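Local atomic coordinates of putative antioxidant defense protein Mlr4105 (Mesorhizobium loti, PDB entry 3C1L), a protein that probably takes part in peroxide reduction, as an all-helical, AhpD-like member of the carboxymuconolactone decarboxylase family. Residues B[84-89]-B[167-172]; B[21-26]-B[36-41]; B[101-106]-B[112-117]. One frame throughout, in Å; residues are numbered along the deposited sequence.

From the N terminus, contact 2 comes first: helix 18-31 and helix 36-40 meet across a short connection and close a local helical hairpin. Contact 1 opens later, at the start of helix 84-98, and closes 78 residues on, in helix 152-175, so it binds two distant parts of the helical bundle near the centre of the chain. Nested inside that long loop, contact 3 closes a short loop, joining helix 101-109 to the connection that leads into helix 118-132. Contacts 2 and 3 lie on opposite sides of the chain's centre, about 31 Å apart between centres. Contacts 1 and 2 touch, probably by a hydrogen bond between the Tyr85 hydroxyl and Val37 N, whereas contacts 1 and 3 share a neighbour, the third subunit.

Contact 1: B[84-89]-B[167-172]; sequences YYCLTA and MSNRVA
Cys86 and Asn169 meet because each turns its first side-chain bond the same way, opposite the carbonyl carbon and beside the backbone N (chi1 -70° in both). In Cys86 this points the sulfur across the gap; in Asn169 it brings the amide in from the flank of its helix, and the second torsion then puts ND2 rather than OD1 on the cysteine side. ND2 lies 3.4 Å from Cys86 SG and 3.6 Å from Cys86 CB, a close packing contact and not a hydrogen bond. The amide finds its polar partners beyond the two segments: ND2 donates to Ser78 OG, and OD1 accepts from Asn81 ND2. Engaged at both ends, the group has its rotation fixed and holds a defined surface against the sulfur. Ser168 CB adds a looser touch, 4.3 Å from Cys86 SG. The preceding residue, Tyr85, meets Ala172, about a turn further along the other helix, CB against CB at 3.7 Å, while its ring, swung away by a chi1 of -172°, takes the hydroxyl to the backbone N of Val37. Cys83 and Cys86 form the CxxC sequence of AhpD-like proteins, whose paired cysteines are typically redox-active; Asn169, which also packs on Cys83, is thus probably part of the wall around such a site. The axes of the two short helical segments approach to 9.2 Å at 121°, with Tyr85 facing Ala172 and Cys86 facing Asn169 where the backbones come nearest. Helix 67-80 backs the junction through Ser78 and Val77, and helix 152-175 also packs on the second subunit.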
loop_
_atom_site.group_PDB
_atom_site.type_symbol
_atom_site.label_atom_id
_atom_site.label_comp_id
_atom_site.label_asym_id
_atom_site.label_seq_id
_atom_site.Cartn_x
_atom_site.Cartn_y
_atom_site.Cartn_z
ATOM N N TYR B 84 0.854 -11.729 -16.872
ATOM C CA TYR B 84 1.491 -12.759 -17.684
ATOM C C TYR B 84 1.216 -12.662 -19.205
ATOM O O TYR B 84 2.123 -12.859 -20.034
ATOM C CB TYR B 84 1.038 -14.113 -17.182
ATOM C CG TYR B 84 1.596 -15.252 -17.966
ATOM C CD1 TYR B 84 2.964 -15.354 -18.194
ATOM C CD2 TYR B 84 0.757 -16.242 -18.486
ATOM C CE1 TYR B 84 3.488 -16.396 -18.928
ATOM C CE2 TYR B 84 1.281 -17.283 -19.203
ATOM C CZ TYR B 84 2.639 -17.359 -19.406
ATOM O OH TYR B 84 3.129 -18.395 -20.129
ATOM N N TYR B 85 -0.017 -12.351 -19.569
ATOM C CA TYR B 85 -0.398 -12.276 -20.962
ATOM C C TYR B 85 0.430 -11.196 -21.635
ATOM O O TYR B 85 1.101 -11.416 -22.680
ATOM C CB TYR B 85 -1.923 -12.005 -21.169
ATOM C CG TYR B 85 -2.259 -12.137 -22.651
ATOM C CD1 TYR B 85 -2.049 -11.083 -23.540
ATOM C CD2 TYR B 85 -2.679 -13.336 -23.169
ATOM C CE1 TYR B 85 -2.283 -11.251 -24.921
ATOM C CE2 TYR B 85 -2.923 -13.499 -24.541
ATOM C CZ TYR B 85 -2.717 -12.464 -25.405
ATOM O OH TYR B 85 -2.956 -12.690 -26.770
ATOM N N CYS B 86 0.419 -10.041 -21.001
ATOM C CA CYS B 86 0.922 -8.855 -21.617
ATOM C C CYS B 86 2.398 -8.774 -21.544
ATOM O O CYS B 86 3.015 -8.297 -22.500
ATOM C CB CYS B 86 0.301 -7.628 -20.999
ATOM S SG CYS B 86 -1.464 -7.449 -21.430
ATOM N N LEU B 87 2.982 -9.285 -20.458
ATOM C CA LEU B 87 4.426 -9.322 -20.373
ATOM C C LEU B 87 5.047 -10.248 -21.433
ATOM O O LEU B 87 6.086 -9.925 -22.029
ATOM C CB LEU B 87 4.879 -9.688 -18.959
ATOM C CG LEU B 87 4.651 -8.601 -17.912
ATOM C CD1 LEU B 87 4.894 -9.104 -16.484
ATOM C CD2 LEU B 87 5.542 -7.372 -18.215
ATOM N N THR B 88 4.391 -11.381 -21.663
ATOM C CA THR B 88 4.774 -12.303 -22.701
ATOM C C THR B 88 4.703 -11.709 -24.123
ATOM O O THR B 88 5.674 -11.812 -24.886
ATOM C CB THR B 88 3.925 -13.578 -22.596
ATOM O OG1 THR B 88 4.233 -14.207 -21.368
ATOM C CG2 THR B 88 4.180 -14.569 -23.760
ATOM N N ALA B 89 3.558 -11.116 -24.461
ATOM C CA ALA B 89 3.230 -10.657 -25.800
ATOM C C ALA B 89 3.939 -9.373 -26.193
ATOM O O ALA B 89 4.442 -9.251 -27.301
ATOM C CB ALA B 89 1.701 -10.476 -25.919
HETATM N N MSE B 167 -6.379 -1.483 -18.381
HETATM C CA MSE B 167 -7.586 -2.204 -18.698
HETATM C C MSE B 167 -7.274 -3.631 -19.155
HETATM O O MSE B 167 -7.923 -4.549 -18.711
HETATM C CB MSE B 167 -8.429 -1.486 -19.787
HETATM C CG MSE B 167 -9.412 -2.407 -20.502
HETATM SE SE MSE B 167 -10.515 -1.470 -21.750
HETATM C CE MSE B 167 -11.936 -2.830 -21.715
ATOM N N SER B 168 -6.338 -3.748 -20.085
ATOM C CA SER B 168 -5.938 -4.995 -20.731
ATOM C C SER B 168 -5.433 -6.008 -19.712
ATOM O O SER B 168 -5.754 -7.218 -19.804
ATOM C CB SER B 168 -4.771 -4.751 -21.722
ATOM O OG SER B 168 -5.138 -3.975 -22.845
ATOM N N ASN B 169 -4.568 -5.525 -18.817
ATOM C CA ASN B 169 -4.012 -6.354 -17.728
ATOM C C ASN B 169 -5.126 -6.925 -16.857
ATOM O O ASN B 169 -5.021 -8.000 -16.328
ATOM C CB ASN B 169 -3.099 -5.527 -16.779
ATOM C CG ASN B 169 -1.761 -5.081 -17.421
ATOM O OD1 ASN B 169 -1.068 -4.286 -16.829
ATOM N ND2 ASN B 169 -1.421 -5.587 -18.595
ATOM N N ARG B 170 -6.185 -6.155 -16.673
ATOM C CA ARG B 170 -7.262 -6.542 -15.772
ATOM C C ARG B 170 -8.177 -7.531 -16.484
ATOM O O ARG B 170 -8.632 -8.491 -15.878
ATOM C CB ARG B 170 -7.987 -5.303 -15.218
ATOM C CG ARG B 170 -7.116 -4.575 -14.205
ATOM C CD ARG B 170 -7.723 -3.331 -13.651
ATOM N NE ARG B 170 -6.978 -2.820 -12.468
ATOM C CZ ARG B 170 -5.905 -2.034 -12.506
ATOM N NH1 ARG B 170 -5.383 -1.640 -13.662
ATOM N NH2 ARG B 170 -5.328 -1.665 -11.382
ATOM N N VAL B 171 -8.430 -7.330 -17.770
ATOM C CA VAL B 171 -9.199 -8.315 -18.471
ATOM C C VAL B 171 -8.445 -9.675 -18.451
ATOM O O VAL B 171 -9.043 -10.685 -18.088
ATOM C CB VAL B 171 -9.614 -7.873 -19.914
ATOM C CG1 VAL B 171 -10.290 -9.056 -20.682
ATOM C CG2 VAL B 171 -10.530 -6.642 -19.840
ATOM N N ALA B 172 -7.144 -9.695 -18.758
ATOM C CA ALA B 172 -6.371 -10.965 -18.744
ATOM C C ALA B 172 -6.275 -11.599 -17.330
ATOM O O ALA B 172 -6.470 -12.814 -17.155
ATOM C CB ALA B 172 -4.945 -10.740 -19.384
#

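Contact 2: B[21-26]-B[36-41]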
loop_
_atom_site.group_PDB
_atom_site.type_symbol
_atom_site.label_atom_id
_atom_site.label_comp_id
_atom_site.label_asym_id
_atom_site.label_seq_id
_atom_site.Cartn_x
_atom_site.Cartn_y
_atom_site.Cartn_z
ATOM N N LYS B 21 -12.749 -15.680 -39.902
ATOM C CA LYS B 21 -11.884 -16.718 -40.457
ATOM C C LYS B 21 -10.821 -16.117 -41.412
ATOM O O LYS B 21 -9.623 -16.401 -41.290
ATOM C CB LYS B 21 -12.738 -17.757 -41.188
ATOM C CG LYS B 21 -13.738 -18.507 -40.294
ATOM C CD LYS B 21 -14.343 -19.699 -41.057
ATOM C CE LYS B 21 -15.750 -20.080 -40.580
ATOM N NZ LYS B 21 -16.474 -20.954 -41.595
ATOM N N ALA B 22 -11.283 -15.270 -42.335
ATOM C CA ALA B 22 -10.422 -14.536 -43.280
ATOM C C ALA B 22 -9.395 -13.633 -42.587
ATOM O O ALA B 22 -8.186 -13.656 -42.916
ATOM C CB ALA B 22 -11.287 -13.709 -44.235
ATOM N N TYR B 23 -9.877 -12.836 -41.635
ATOM C CA TYR B 23 -9.046 -11.927 -40.902
ATOM C C TYR B 23 -7.920 -12.642 -40.155
ATOM O O TYR B 23 -6.776 -12.168 -40.113
ATOM C CB TYR B 23 -9.891 -11.173 -39.873
ATOM C CG TYR B 23 -9.062 -10.209 -39.069
ATOM C CD1 TYR B 23 -8.529 -9.057 -39.650
ATOM C CD2 TYR B 23 -8.754 -10.475 -37.730
ATOM C CE1 TYR B 23 -7.746 -8.192 -38.905
ATOM C CE2 TYR B 23 -7.987 -9.625 -37.005
ATOM C CZ TYR B 23 -7.492 -8.495 -37.594
ATOM O OH TYR B 23 -6.735 -7.675 -36.844
ATOM N N PHE B 24 -8.296 -13.743 -39.510
ATOM C CA PHE B 24 -7.371 -14.639 -38.817
ATOM C C PHE B 24 -6.447 -15.352 -39.814
ATOM O O PHE B 24 -5.292 -15.590 -39.522
ATOM C CB PHE B 24 -8.189 -15.703 -38.055
ATOM C CG PHE B 24 -8.827 -15.219 -36.758
ATOM C CD1 PHE B 24 -8.719 -13.873 -36.324
ATOM C CD2 PHE B 24 -9.540 -16.122 -35.968
ATOM C CE1 PHE B 24 -9.301 -13.462 -35.116
ATOM C CE2 PHE B 24 -10.135 -15.710 -34.763
ATOM C CZ PHE B 24 -10.027 -14.395 -34.343
ATOM N N ALA B 25 -6.965 -15.727 -40.984
ATOM C CA ALA B 25 -6.097 -16.275 -42.040
ATOM C C ALA B 25 -4.936 -15.308 -42.334
ATOM O O ALA B 25 -3.778 -15.728 -42.471
ATOM C CB ALA B 25 -6.890 -16.595 -43.299
ATOM N N LYS B 26 -5.236 -14.012 -42.355
ATOM C CA LYS B 26 -4.220 -12.973 -42.571
ATOM C C LYS B 26 -3.268 -12.684 -41.407
ATOM O O LYS B 26 -2.083 -12.452 -41.649
ATOM C CB LYS B 26 -4.892 -11.687 -43.064
ATOM C CG LYS B 26 -5.503 -11.903 -44.443
ATOM C CD LYS B 26 -5.939 -10.608 -45.129
ATOM C CE LYS B 26 -7.458 -10.416 -45.079
ATOM N NZ LYS B 26 -7.932 -10.487 -43.682
ATOM N N ASN B 36 -3.876 -14.885 -29.109
ATOM C CA ASN B 36 -4.940 -15.455 -28.306
ATOM C C ASN B 36 -5.998 -14.461 -27.875
ATOM O O ASN B 36 -7.134 -14.854 -27.707
ATOM C CB ASN B 36 -4.367 -16.221 -27.107
ATOM C CG ASN B 36 -3.922 -17.614 -27.492
ATOM O OD1 ASN B 36 -4.134 -18.054 -28.640
ATOM N ND2 ASN B 36 -3.336 -18.323 -26.555
ATOM N N VAL B 37 -5.644 -13.189 -27.715
ATOM C CA VAL B 37 -6.635 -12.149 -27.311
ATOM C C VAL B 37 -7.746 -12.032 -28.373
ATOM O O VAL B 37 -8.947 -11.934 -28.049
ATOM C CB VAL B 37 -5.938 -10.772 -27.076
ATOM C CG1 VAL B 37 -5.298 -10.288 -28.372
ATOM C CG2 VAL B 37 -6.895 -9.693 -26.447
ATOM N N LEU B 38 -7.352 -12.134 -29.647
ATOM C CA LEU B 38 -8.299 -12.057 -30.746
ATOM C C LEU B 38 -9.274 -13.220 -30.678
ATOM O O LEU B 38 -10.456 -13.034 -30.900
ATOM C CB LEU B 38 -7.570 -12.042 -32.082
ATOM C CG LEU B 38 -6.662 -10.835 -32.343
ATOM C CD1 LEU B 38 -6.102 -10.870 -33.737
ATOM C CD2 LEU B 38 -7.408 -9.554 -32.069
ATOM N N LYS B 39 -8.778 -14.409 -30.361
ATOM C CA LYS B 39 -9.637 -15.588 -30.224
ATOM C C LYS B 39 -10.611 -15.423 -29.068
ATOM O O LYS B 39 -11.722 -15.922 -29.143
ATOM C CB LYS B 39 -8.818 -16.850 -30.021
ATOM C CG LYS B 39 -7.778 -17.110 -31.068
ATOM C CD LYS B 39 -7.091 -18.428 -30.769
ATOM C CE LYS B 39 -5.871 -18.653 -31.633
ATOM N NZ LYS B 39 -4.649 -18.878 -30.796
ATOM N N ALA B 40 -10.192 -14.713 -28.014
ATOM C CA ALA B 40 -11.055 -14.365 -26.863
ATOM C C ALA B 40 -12.296 -13.526 -27.273
ATOM O O ALA B 40 -13.384 -13.706 -26.741
ATOM C CB ALA B 40 -10.219 -13.611 -25.771
ATOM N N TYR B 41 -12.115 -12.599 -28.215
ATOM C CA TYR B 41 -13.179 -11.692 -28.679
ATOM C C TYR B 41 -13.976 -12.200 -29.871
ATOM O O TYR B 41 -14.912 -11.523 -30.321
ATOM C CB TYR B 41 -12.598 -10.293 -28.999
ATOM C CG TYR B 41 -12.239 -9.516 -27.757
ATOM C CD1 TYR B 41 -13.210 -8.821 -27.051
ATOM C CD2 TYR B 41 -10.951 -9.479 -27.279
ATOM C CE1 TYR B 41 -12.905 -8.106 -25.903
ATOM C CE2 TYR B 41 -10.647 -8.781 -26.102
ATOM C CZ TYR B 41 -11.645 -8.098 -25.432
ATOM O OH TYR B 41 -11.383 -7.391 -24.295
#
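The edge of the Phe24 ring faces Leu38 O, near its plane and 3.7 Å from CZ, whereas Leu38 CB stands obliquely off that plane, 3.8 Å from Phe24 CE1; the two side chains slide past each other in opposite directions. Tyr23 presents its edge to a methyl branch: CE2 is 4.0 Å from Leu38 CD1, near the ring plane, and here the side chains cross at about a right angle. The difference begins at the first torsion, since CG of Tyr23 stands opposite the backbone N (180°) and CG of Phe24 opposite the carbonyl carbon (-77°), so that neighbouring rings reach separate parts of one leucine. These contacts bridge a helical hairpin, the segments of helix 18-31 and helix 36-40 running almost antiparallel at 175°. Their axes stay 11.9 Å apart, a wide spacing spanned by aromatic side chains rather than by close backbone approach. No hydrogen bond crosses between the segments. Helix 45-60 lies beside the hairpin, with Thr52 against both Tyr23 and Leu38 and Phe51 against Leu38. At the end of the second segment, Tyr41 meets the Phe51 ring with nearly parallel planes and Trp156 of the second subunit edge-to-face.

Contact 3: B[101-106]-B[112-117]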
loop_
_atom_site.group_PDB
_atom_site.type_symbol
_atom_site.label_atom_id
_atom_site.label_comp_id
_atom_site.label_asym_id
_atom_site.label_seq_id
_atom_site.Cartn_x
_atom_site.Cartn_y
_atom_site.Cartn_z
ATOM N N PRO B 101 17.272 -8.336 -27.189
ATOM C CA PRO B 101 16.580 -9.222 -26.248
ATOM C C PRO B 101 16.690 -8.806 -24.772
ATOM O O PRO B 101 15.709 -8.917 -24.061
ATOM C CB PRO B 101 17.282 -10.559 -26.455
ATOM C CG PRO B 101 17.776 -10.508 -27.835
ATOM C CD PRO B 101 18.238 -9.086 -28.004
ATOM N N ALA B 102 17.873 -8.373 -24.323
ATOM C CA ALA B 102 18.081 -7.832 -22.963
ATOM C C ALA B 102 17.167 -6.636 -22.602
ATOM O O ALA B 102 16.574 -6.585 -21.510
ATOM C CB ALA B 102 19.540 -7.419 -22.801
ATOM N N LEU B 103 17.046 -5.665 -23.508
ATOM C CA LEU B 103 16.101 -4.549 -23.292
ATOM C C LEU B 103 14.729 -5.115 -23.010
ATOM O O LEU B 103 14.028 -4.655 -22.095
ATOM C CB LEU B 103 16.055 -3.600 -24.507
ATOM C CG LEU B 103 15.009 -2.487 -24.430
ATOM C CD1 LEU B 103 15.407 -1.488 -23.392
ATOM C CD2 LEU B 103 14.841 -1.814 -25.807
ATOM N N GLY B 104 14.323 -6.118 -23.789
ATOM C CA GLY B 104 13.014 -6.760 -23.561
ATOM C C GLY B 104 12.886 -7.238 -22.116
ATOM O O GLY B 104 11.895 -6.976 -21.453
ATOM N N GLU B 105 13.942 -7.897 -21.644
ATOM C CA GLU B 105 14.003 -8.463 -20.308
ATOM C C GLU B 105 14.022 -7.361 -19.231
ATOM O O GLU B 105 13.284 -7.460 -18.267
ATOM C CB GLU B 105 15.178 -9.434 -20.180
ATOM C CG GLU B 105 15.092 -10.625 -21.170
ATOM C CD GLU B 105 13.953 -11.611 -20.852
ATOM O OE1 GLU B 105 14.124 -12.502 -19.979
ATOM O OE2 GLU B 105 12.879 -11.502 -21.481
HETATM N N MSE B 106 14.781 -6.295 -19.426
HETATM C CA MSE B 106 14.784 -5.175 -18.457
HETATM C C MSE B 106 13.446 -4.502 -18.276
HETATM O O MSE B 106 13.071 -4.149 -17.149
HETATM C CB MSE B 106 15.798 -4.119 -18.853
HETATM C CG MSE B 106 17.214 -4.618 -18.752
HETATM SE SE MSE B 106 18.560 -3.418 -19.468
HETATM C CE MSE B 106 20.129 -4.395 -18.900
ATOM N N ARG B 112 14.115 0.572 -14.751
ATOM C CA ARG B 112 15.124 1.441 -14.162
ATOM C C ARG B 112 16.541 0.912 -14.365
ATOM O O ARG B 112 17.492 1.686 -14.291
ATOM C CB ARG B 112 14.859 1.627 -12.667
ATOM C CG ARG B 112 13.547 2.342 -12.412
ATOM C CD ARG B 112 13.197 2.332 -10.940
ATOM N NE ARG B 112 11.821 2.770 -10.796
ATOM C CZ ARG B 112 10.754 1.986 -10.900
ATOM N NH1 ARG B 112 10.889 0.691 -11.121
ATOM N NH2 ARG B 112 9.551 2.516 -10.777
ATOM N N ALA B 113 16.671 -0.393 -14.614
ATOM C CA ALA B 113 17.965 -1.015 -14.970
ATOM C C ALA B 113 18.391 -0.732 -16.421
ATOM O O ALA B 113 19.499 -0.990 -16.780
ATOM C CB ALA B 113 17.919 -2.544 -14.713
ATOM N N ALA B 114 17.511 -0.224 -17.275
ATOM C CA ALA B 114 17.898 0.041 -18.670
ATOM C C ALA B 114 18.503 1.444 -18.832
ATOM O O ALA B 114 18.172 2.369 -18.121
ATOM C CB ALA B 114 16.726 -0.162 -19.600
ATOM N N ASP B 115 19.415 1.588 -19.764
ATOM C CA ASP B 115 20.053 2.886 -20.026
ATOM C C ASP B 115 19.146 3.673 -20.969
ATOM O O ASP B 115 19.361 3.698 -22.194
ATOM C CB ASP B 115 21.403 2.600 -20.650
ATOM C CG ASP B 115 22.254 3.851 -20.877
ATOM O OD1 ASP B 115 22.238 4.804 -20.055
ATOM O OD2 ASP B 115 22.988 3.840 -21.889
ATOM N N LEU B 116 18.090 4.261 -20.415
ATOM C CA LEU B 116 17.103 4.991 -21.200
ATOM C C LEU B 116 17.427 6.483 -21.267
ATOM O O LEU B 116 17.983 7.046 -20.329
ATOM C CB LEU B 116 15.727 4.811 -20.577
ATOM C CG LEU B 116 15.196 3.375 -20.471
ATOM C CD1 LEU B 116 13.893 3.402 -19.799
ATOM C CD2 LEU B 116 15.080 2.702 -21.831
ATOM N N SER B 117 17.059 7.130 -22.367
ATOM C CA SER B 117 17.160 8.597 -22.448
ATOM C C SER B 117 16.256 9.215 -21.363
ATOM O O SER B 117 15.367 8.515 -20.826
ATOM C CB SER B 117 16.728 9.076 -23.835
ATOM O OG SER B 117 15.348 8.815 -24.034
#
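Met106, a selenomethionine in this crystal, points its side chain from helix 101-109 at the turn that follows, and the selenium does most of the touching. With the chain extended beyond CG, SE comes to rest on Ala114, 3.6 Å from its CA and 3.7 Å from its CB, while CB of Ala114 points back toward the helix. The same selenium lies 3.7 Å from Ala113 O, and the terminal methyl CE approaches that oxygen more loosely, at 4.1 Å. One turn earlier, Leu103 comes in from the flank of the helix: its CD1 branch reaches Ala114 CB at 4.2 Å and grazes Leu116 CD2 at 4.5 Å. Ala114 is therefore approached by two side chains from successive turns of one helix. Beyond it the chain makes an inverse gamma turn centred on Asp115, and Ser117 then N-caps helix 118-132. Met106 and Ala113 also pack on Tyr84 of the third subunit, which places the turn at a subunit interface. Across the two segments the contact is largely apolar, with no hydrogen bond, although the selenium also lies against a carbonyl oxygen; Ala113 O accepts instead from Arg178 NH1 of that third subunit, consistent with a side-chain contact that rests on van der Waals fit, and with a neighbour that adds both a hydrogen bond and packing.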